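Local structure of uncharacterized ABC transporter solute-binding protein yclQ (Bacillus subtilis subsp. subtilis str. 168, 3GFV) at residues Val38-Phe42 and Ile101-Gln105; Arg236-Ile240 and Ser271-Leu276. The protein binds iron-free and ferric petrobactin and its precursor 3,4-dihydroxybenzoic acid, serving as the solute-binding component of the YclNOPQ ABC transporter that takes up ferric-petrobactin. The contacts are given in a common frame with arbitrary orientation. Numbering follows the deposited sequence.

Both contacts sit at C-terminal ends of parallel strands, but in different sheets of the periplasmic-binding-protein fold. Contact 1 joins the ends of the adjacent strands 37-39 and 98-101 and is buried: four of its five touching residues are buried, Asp41 being partly exposed, and a Ser-Asp hydrogen bond accompanies light apolar packing. Contact 2, partly buried, crosses two short helices that follow strands 230-235 and 266-268 of the mixed sheet; it rests on alanine packing and an Arg-Tyr pair. Their centres lie about 16 Å apart, yet they touch: Arg104 NH2 is 2.9 Å from Tyr275 O, a probable hydrogen bond, and Phe42 CD2 is 3.4 Å from Leu276 O.

Contact 1: residues Val38-Phe42 and Ile101-Gln105; sequences VVFDF and ISARQ. With PO4 (phosphate ion), chain C.
In the parallel five-stranded sheet of this periplasmic binding protein, strands 37-39 and 98-101 are neighbours, and their C-terminal ends turn into loops that stay in touch. Val38 and Val39 are extended; Phe40 (phi/psi -103/6) breaks the strand, and Asp41 takes the N-cap position of helix 42-50, its OD2 hydrogen-bonded to Ser44 OG. Register is set by Phe40 and Ile101, with CA atoms 4.9 Å apart. Ile101 is still extended (-124/171); its CA-to-CB bond points away, yet its CG2 lies 4.3 Å from Phe40 CB, while its side chain packs on helix 109-115. Ser102, chi1 p, points toward the other segment and donates from OG to Asp41 OD1 at 2.6 Å, so both carboxylate oxygens of Asp41 are engaged. Ala103 and Arg104 form a 3-10 turn, closed by Gln105 N to Ser102 O at 3.0 Å. Arg104, m with extended chi2 and chi3, reaches a phosphate probably from the crystallisation liquor: NE and NH2 each make a weak 3.3 Å hydrogen bond to its O2. Its NH2 is also hydrogen-bonded to Tyr275 O, and the guanidinium makes a cation-pi contact with the Tyr275 ring. Gln105 (chi1 m, chi2 p) folds back over the turn: CD packs 3.5 Å from Phe40 CB, NE2 bonds to Leu83 O, and OE1 accepts Ser102 N at 2.9 Å, almost linearly (176°).

Contact 2: residues Arg236-Ile240 and Ser271-Leu276; sequences RGTAI and SATWYL
Two short helices, 236-240 and 271-276, cross almost perpendicularly: their axes approach to 8.0 Å at a signed angle of -94°, with Ala239 and Ala272 CA atoms only 4.0 Å apart. Arg236, with chi1 to chi3 all t, stretches along the Tyr275 ring. Its CG lies over the ring face, 4.0 Å from the centroid and 21° off the normal, while NE donates to Tyr275 OH at 2.8 Å (151°); chi1 t of Tyr275 directs the ring to this place. Thr238 adds a marginal contact, CB to Ser271 CB at 4.4 Å, and its OG1 bonds to Ser244. The CA-to-CB bond of Ala239 points toward helix 271-276: CB is 3.7 Å from both Ser271 O and Tyr275 CB, and 3.9 Å from Ala272 CA. Ile240 closes the interface, CG2 lying 3.7 Å from Tyr275 CE2. The close crossing, with an alanine from each helix at its nearest point, packs together the helices that follow the adjacent parallel strands 230-235 and 266-268 in this alpha/beta periplasmic-binding-protein fold.

Contact 1: residues Val38-Phe42 and Ile101-Gln105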
ATOM      1  N   VAL A  38      18.772  -0.279  -2.291  1.00 20.99           N
ATOM      2  CA  VAL A  38      18.060   0.983  -2.382  1.00 20.59           C
ATOM      3  C   VAL A  38      16.602   0.645  -2.666  1.00 18.15           C
ATOM      4  O   VAL A  38      16.309  -0.115  -3.583  1.00 22.31           O
ATOM      5  CB  VAL A  38      18.649   1.879  -3.518  1.00 21.72           C
ATOM      6  CG1 VAL A  38      17.746   3.090  -3.787  1.00 21.85           C
ATOM      7  CG2 VAL A  38      20.032   2.331  -3.141  1.00 23.16           C
ATOM      8  N   VAL A  39      15.690   1.195  -1.866  1.00 19.85           N
ATOM      9  CA  VAL A  39      14.302   0.753  -1.906  1.00 19.13           C
ATOM     10  C   VAL A  39      13.376   1.936  -2.168  1.00 20.93           C
ATOM     11  O   VAL A  39      13.309   2.865  -1.361  1.00 23.22           O
ATOM     12  CB  VAL A  39      13.920   0.110  -0.556  1.00 22.65           C
ATOM     13  CG1 VAL A  39      12.486  -0.371  -0.577  1.00 24.91           C
ATOM     14  CG2 VAL A  39      14.888  -1.039  -0.225  1.00 19.91           C
ATOM     15  N   PHE A  40      12.680   1.892  -3.304  1.00 22.02           N
ATOM     16  CA  PHE A  40      11.713   2.920  -3.677  1.00 21.88           C
ATOM     17  C   PHE A  40      10.273   2.474  -3.473  1.00 22.73           C
ATOM     18  O   PHE A  40       9.349   3.185  -3.840  1.00 24.14           O
ATOM     19  CB  PHE A  40      11.916   3.359  -5.133  1.00 20.58           C
ATOM     20  CG  PHE A  40      12.966   4.413  -5.286  1.00 20.44           C
ATOM     21  CD1 PHE A  40      14.294   4.067  -5.415  1.00 24.22           C
ATOM     22  CD2 PHE A  40      12.614   5.762  -5.273  1.00 24.42           C
ATOM     23  CE1 PHE A  40      15.277   5.055  -5.536  1.00 24.83           C
ATOM     24  CE2 PHE A  40      13.585   6.741  -5.393  1.00 26.26           C
ATOM     25  CZ  PHE A  40      14.920   6.376  -5.522  1.00 23.99           C
ATOM     26  N   ASP A  41      10.078   1.297  -2.893  1.00 20.05           N
ATOM     27  CA  ASP A  41       8.724   0.836  -2.615  1.00 21.79           C
ATOM     28  C   ASP A  41       8.585   0.657  -1.105  1.00 21.30           C
ATOM     29  O   ASP A  41       9.263  -0.182  -0.527  1.00 22.07           O
ATOM     30  CB  ASP A  41       8.442  -0.508  -3.315  1.00 24.41           C
ATOM     31  CG  ASP A  41       7.068  -1.039  -2.973  1.00 25.09           C
ATOM     32  OD1 ASP A  41       6.078  -0.346  -3.336  1.00 24.66           O
ATOM     33  OD2 ASP A  41       6.978  -2.103  -2.314  1.00 24.03           O
ATOM     34  N   PHE A  42       7.701   1.422  -0.469  1.00 20.67           N
ATOM     35  CA  PHE A  42       7.634   1.380   1.000  1.00 19.75           C
ATOM     36  C   PHE A  42       7.094   0.061   1.549  1.00 20.67           C
ATOM     37  O   PHE A  42       7.471  -0.352   2.654  1.00 21.28           O
ATOM     38  CB  PHE A  42       6.852   2.564   1.561  1.00 18.73           C
ATOM     39  CG  PHE A  42       7.577   3.886   1.432  1.00 21.70           C
ATOM     40  CD1 PHE A  42       8.957   3.950   1.530  1.00 23.40           C
ATOM     41  CD2 PHE A  42       6.874   5.070   1.239  1.00 25.50           C
ATOM     42  CE1 PHE A  42       9.626   5.175   1.413  1.00 26.36           C
ATOM     43  CE2 PHE A  42       7.534   6.297   1.145  1.00 29.13           C
ATOM     44  CZ  PHE A  42       8.917   6.342   1.233  1.00 28.64           C
ATOM     45  N   ILE A 101      11.962  -1.299  -6.976  1.00 21.20           N
ATOM     46  CA  ILE A 101      11.039  -0.227  -7.359  1.00 21.39           C
ATOM     47  C   ILE A 101       9.604  -0.727  -7.415  1.00 22.92           C
ATOM     48  O   ILE A 101       9.340  -1.928  -7.316  1.00 24.30           O
ATOM     49  CB  ILE A 101      11.412   0.403  -8.730  1.00 23.91           C
ATOM     50  CG1 ILE A 101      11.307  -0.646  -9.857  1.00 23.51           C
ATOM     51  CG2 ILE A 101      12.804   0.989  -8.668  1.00 22.19           C
ATOM     52  CD1 ILE A 101      11.472  -0.090 -11.273  1.00 25.97           C
ATOM     53  N   SER A 102       8.661   0.192  -7.570  1.00 21.40           N
ATOM     54  CA  SER A 102       7.299  -0.224  -7.839  1.00 19.99           C
ATOM     55  C   SER A 102       6.623   0.756  -8.784  1.00 20.81           C
ATOM     56  O   SER A 102       7.281   1.377  -9.604  1.00 22.40           O
ATOM     57  CB  SER A 102       6.493  -0.473  -6.553  1.00 27.29           C
ATOM     58  OG  SER A 102       6.494   0.667  -5.719  1.00 29.18           O
ATOM     59  N   ALA A 103       5.306   0.840  -8.708  1.00 20.93           N
ATOM     60  CA  ALA A 103       4.564   1.464  -9.791  1.00 25.03           C
ATOM     61  C   ALA A 103       5.001   2.907 -10.104  1.00 25.93           C
ATOM     62  O   ALA A 103       5.069   3.297 -11.268  1.00 25.48           O
ATOM     63  CB  ALA A 103       3.066   1.396  -9.492  1.00 26.80           C
ATOM     64  N   ARG A 104       5.302   3.687  -9.074  1.00 20.42           N
ATOM     65  CA  ARG A 104       5.626   5.095  -9.281  1.00 25.13           C
ATOM     66  C   ARG A 104       6.953   5.324 -10.013  1.00 27.68           C
ATOM     67  O   ARG A 104       7.200   6.437 -10.499  1.00 27.00           O
ATOM     68  CB  ARG A 104       5.620   5.853  -7.953  1.00 26.14           C
ATOM     69  CG  ARG A 104       4.216   6.014  -7.343  1.00 26.81           C
ATOM     70  CD  ARG A 104       4.295   6.732  -6.008  1.00 30.38           C
ATOM     71  NE  ARG A 104       2.983   7.164  -5.536  1.00 31.58           N
ATOM     72  CZ  ARG A 104       2.309   6.602  -4.533  1.00 31.55           C
ATOM     73  NH1 ARG A 104       2.809   5.565  -3.873  1.00 30.70           N
ATOM     74  NH2 ARG A 104       1.125   7.087  -4.189  1.00 34.21           N
ATOM     75  N   GLN A 105       7.803   4.289 -10.095  1.00 20.74           N
ATOM     76  CA  GLN A 105       9.060   4.410 -10.835  1.00 22.97           C
ATOM     77  C   GLN A 105       9.119   3.473 -12.048  1.00 23.71           C
ATOM     78  O   GLN A 105      10.194   3.245 -12.621  1.00 24.35           O
ATOM     79  CB  GLN A 105      10.279   4.122  -9.928  1.00 25.96           C
ATOM     80  CG  GLN A 105      10.313   4.885  -8.614  1.00 27.05           C
ATOM     81  CD  GLN A 105       9.472   4.233  -7.525  1.00 26.87           C
ATOM     82  OE1 GLN A 105       9.274   3.012  -7.511  1.00 24.55           O
ATOM     83  NE2 GLN A 105       8.949   5.053  -6.608  1.00 23.10           N
TER
HETATM   84  P   PO4 C 304       0.125   8.649  -7.697  1.00 94.07           P
HETATM   85  O1  PO4 C 304      -0.322   7.280  -7.236  1.00 93.38           O
HETATM   86  O2  PO4 C 304       0.728   9.401  -6.534  1.00 90.60           O
HETATM   87  O3  PO4 C 304       1.149   8.496  -8.802  1.00 92.85           O
HETATM   88  O4  PO4 C 304      -1.074   9.407  -8.216  1.00 95.61           O

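Contact 2: residues Arg236-Ile240 and Ser271-Leu276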
ATOM      1  N   ARG A 236      -5.617  12.262   0.627  1.00 22.23           N
ATOM      2  CA  ARG A 236      -4.360  12.379  -0.122  1.00 23.08           C
ATOM      3  C   ARG A 236      -3.554  13.581   0.366  1.00 24.69           C
ATOM      4  O   ARG A 236      -2.325  13.526   0.447  1.00 22.78           O
ATOM      5  CB  ARG A 236      -4.627  12.515  -1.620  1.00 27.39           C
ATOM      6  CG  ARG A 236      -3.351  12.640  -2.463  1.00 27.26           C
ATOM      7  CD  ARG A 236      -3.652  12.798  -3.940  1.00 34.59           C
ATOM      8  NE  ARG A 236      -2.423  12.975  -4.716  1.00 37.40           N
ATOM      9  CZ  ARG A 236      -1.857  14.154  -4.965  1.00 41.29           C
ATOM     10  NH1 ARG A 236      -2.411  15.276  -4.512  1.00 37.95           N
ATOM     11  NH2 ARG A 236      -0.731  14.212  -5.677  1.00 37.62           N
ATOM     12  N   GLY A 237      -4.252  14.660   0.690  1.00 23.58           N
ATOM     13  CA  GLY A 237      -3.589  15.859   1.194  1.00 24.96           C
ATOM     14  C   GLY A 237      -2.824  15.520   2.463  1.00 28.34           C
ATOM     15  O   GLY A 237      -1.638  15.833   2.592  1.00 26.11           O
ATOM     16  N   THR A 238      -3.496  14.860   3.401  1.00 27.31           N
ATOM     17  CA  THR A 238      -2.847  14.507   4.660  1.00 26.13           C
ATOM     18  C   THR A 238      -1.637  13.630   4.400  1.00 26.19           C
ATOM     19  O   THR A 238      -0.581  13.799   5.027  1.00 27.33           O
ATOM     20  CB  THR A 238      -3.818  13.787   5.605  1.00 29.07           C
ATOM     21  OG1 THR A 238      -4.951  14.633   5.830  1.00 27.84           O
ATOM     22  CG2 THR A 238      -3.149  13.480   6.936  1.00 33.77           C
ATOM     23  N   ALA A 239      -1.777  12.714   3.450  1.00 22.59           N
ATOM     24  CA  ALA A 239      -0.713  11.754   3.136  1.00 28.26           C
ATOM     25  C   ALA A 239       0.582  12.432   2.695  1.00 30.70           C
ATOM     26  O   ALA A 239       1.695  11.976   3.017  1.00 29.01           O
ATOM     27  CB  ALA A 239      -1.178  10.800   2.061  1.00 24.80           C
ATOM     28  N   ILE A 240       0.439  13.506   1.931  1.00 26.25           N
ATOM     29  CA  ILE A 240       1.599  14.156   1.334  1.00 29.03           C
ATOM     30  C   ILE A 240       1.994  15.479   1.975  1.00 34.42           C
ATOM     31  O   ILE A 240       2.911  16.140   1.491  1.00 33.83           O
ATOM     32  CB  ILE A 240       1.395  14.384  -0.175  1.00 28.69           C
ATOM     33  CG1 ILE A 240       0.264  15.387  -0.424  1.00 27.41           C
ATOM     34  CG2 ILE A 240       1.104  13.055  -0.871  1.00 27.92           C
ATOM     35  CD1 ILE A 240       0.079  15.715  -1.885  1.00 34.47           C
ATOM     36  N   SER A 271      -3.853   7.680   6.224  1.00 20.77           N
ATOM     37  CA  SER A 271      -3.722   8.072   4.826  1.00 20.92           C
ATOM     38  C   SER A 271      -2.302   7.912   4.296  1.00 17.29           C
ATOM     39  O   SER A 271      -2.101   7.437   3.171  1.00 19.77           O
ATOM     40  CB  SER A 271      -4.202   9.508   4.621  1.00 21.39           C
ATOM     41  OG  SER A 271      -5.567   9.647   5.047  1.00 21.38           O
ATOM     42  N   ALA A 272      -1.321   8.316   5.094  1.00 19.28           N
ATOM     43  CA  ALA A 272       0.077   8.178   4.664  1.00 21.32           C
ATOM     44  C   ALA A 272       0.440   6.725   4.317  1.00 23.05           C
ATOM     45  O   ALA A 272       1.043   6.454   3.279  1.00 21.38           O
ATOM     46  CB  ALA A 272       1.038   8.747   5.731  1.00 22.58           C
ATOM     47  N   THR A 273       0.060   5.785   5.174  1.00 20.17           N
ATOM     48  CA  THR A 273       0.334   4.382   4.893  1.00 21.06           C
ATOM     49  C   THR A 273      -0.433   3.888   3.668  1.00 23.27           C
ATOM     50  O   THR A 273       0.128   3.230   2.792  1.00 17.82           O
ATOM     51  CB  THR A 273       0.019   3.519   6.123  1.00 21.34           C
ATOM     52  OG1 THR A 273       0.917   3.884   7.174  1.00 23.50           O
ATOM     53  CG2 THR A 273       0.179   2.024   5.815  1.00 20.77           C
ATOM     54  N   TRP A 274      -1.722   4.233   3.585  1.00 17.74           N
ATOM     55  CA  TRP A 274      -2.549   3.738   2.491  1.00 18.36           C
ATOM     56  C   TRP A 274      -2.177   4.316   1.129  1.00 19.10           C
ATOM     57  O   TRP A 274      -2.229   3.608   0.113  1.00 20.95           O
ATOM     58  CB  TRP A 274      -4.043   3.956   2.787  1.00 18.11           C
ATOM     59  CG  TRP A 274      -4.583   2.986   3.778  1.00 20.10           C
ATOM     60  CD1 TRP A 274      -4.314   2.943   5.115  1.00 16.83           C
ATOM     61  CD2 TRP A 274      -5.486   1.909   3.514  1.00 19.01           C
ATOM     62  NE1 TRP A 274      -5.002   1.903   5.704  1.00 18.10           N
ATOM     63  CE2 TRP A 274      -5.700   1.233   4.733  1.00 18.24           C
ATOM     64  CE3 TRP A 274      -6.110   1.430   2.356  1.00 19.29           C
ATOM     65  CZ2 TRP A 274      -6.547   0.118   4.839  1.00 18.76           C
ATOM     66  CZ3 TRP A 274      -6.947   0.319   2.456  1.00 20.07           C
ATOM     67  CH2 TRP A 274      -7.157  -0.319   3.693  1.00 20.94           C
ATOM     68  N   TYR A 275      -1.760   5.583   1.121  1.00 19.05           N
ATOM     69  CA  TYR A 275      -1.427   6.268  -0.122  1.00 21.22           C
ATOM     70  C   TYR A 275       0.041   6.082  -0.547  1.00 22.33           C
ATOM     71  O   TYR A 275       0.326   5.867  -1.725  1.00 24.23           O
ATOM     72  CB  TYR A 275      -1.768   7.753  -0.001  1.00 19.95           C
ATOM     73  CG  TYR A 275      -1.546   8.508  -1.285  1.00 23.58           C
ATOM     74  CD1 TYR A 275      -2.395   8.318  -2.371  1.00 31.13           C
ATOM     75  CD2 TYR A 275      -0.493   9.397  -1.414  1.00 31.29           C
ATOM     76  CE1 TYR A 275      -2.206   9.017  -3.556  1.00 37.86           C
ATOM     77  CE2 TYR A 275      -0.296  10.099  -2.595  1.00 37.56           C
ATOM     78  CZ  TYR A 275      -1.156   9.897  -3.663  1.00 39.37           C
ATOM     79  OH  TYR A 275      -0.962  10.587  -4.845  1.00 46.29           O
ATOM     80  N   LEU A 276       0.960   6.125   0.407  1.00 18.75           N
ATOM     81  CA  LEU A 276       2.389   6.079   0.065  1.00 19.86           C
ATOM     82  C   LEU A 276       2.940   4.671   0.148  1.00 24.31           C
ATOM     83  O   LEU A 276       4.004   4.381  -0.397  1.00 22.29           O
ATOM     84  CB  LEU A 276       3.197   6.925   1.031  1.00 22.40           C
ATOM     85  CG  LEU A 276       2.774   8.396   1.076  1.00 27.83           C
ATOM     86  CD1 LEU A 276       3.508   9.122   2.197  1.00 26.12           C
ATOM     87  CD2 LEU A 276       2.973   9.073  -0.280  1.00 28.66           C
TER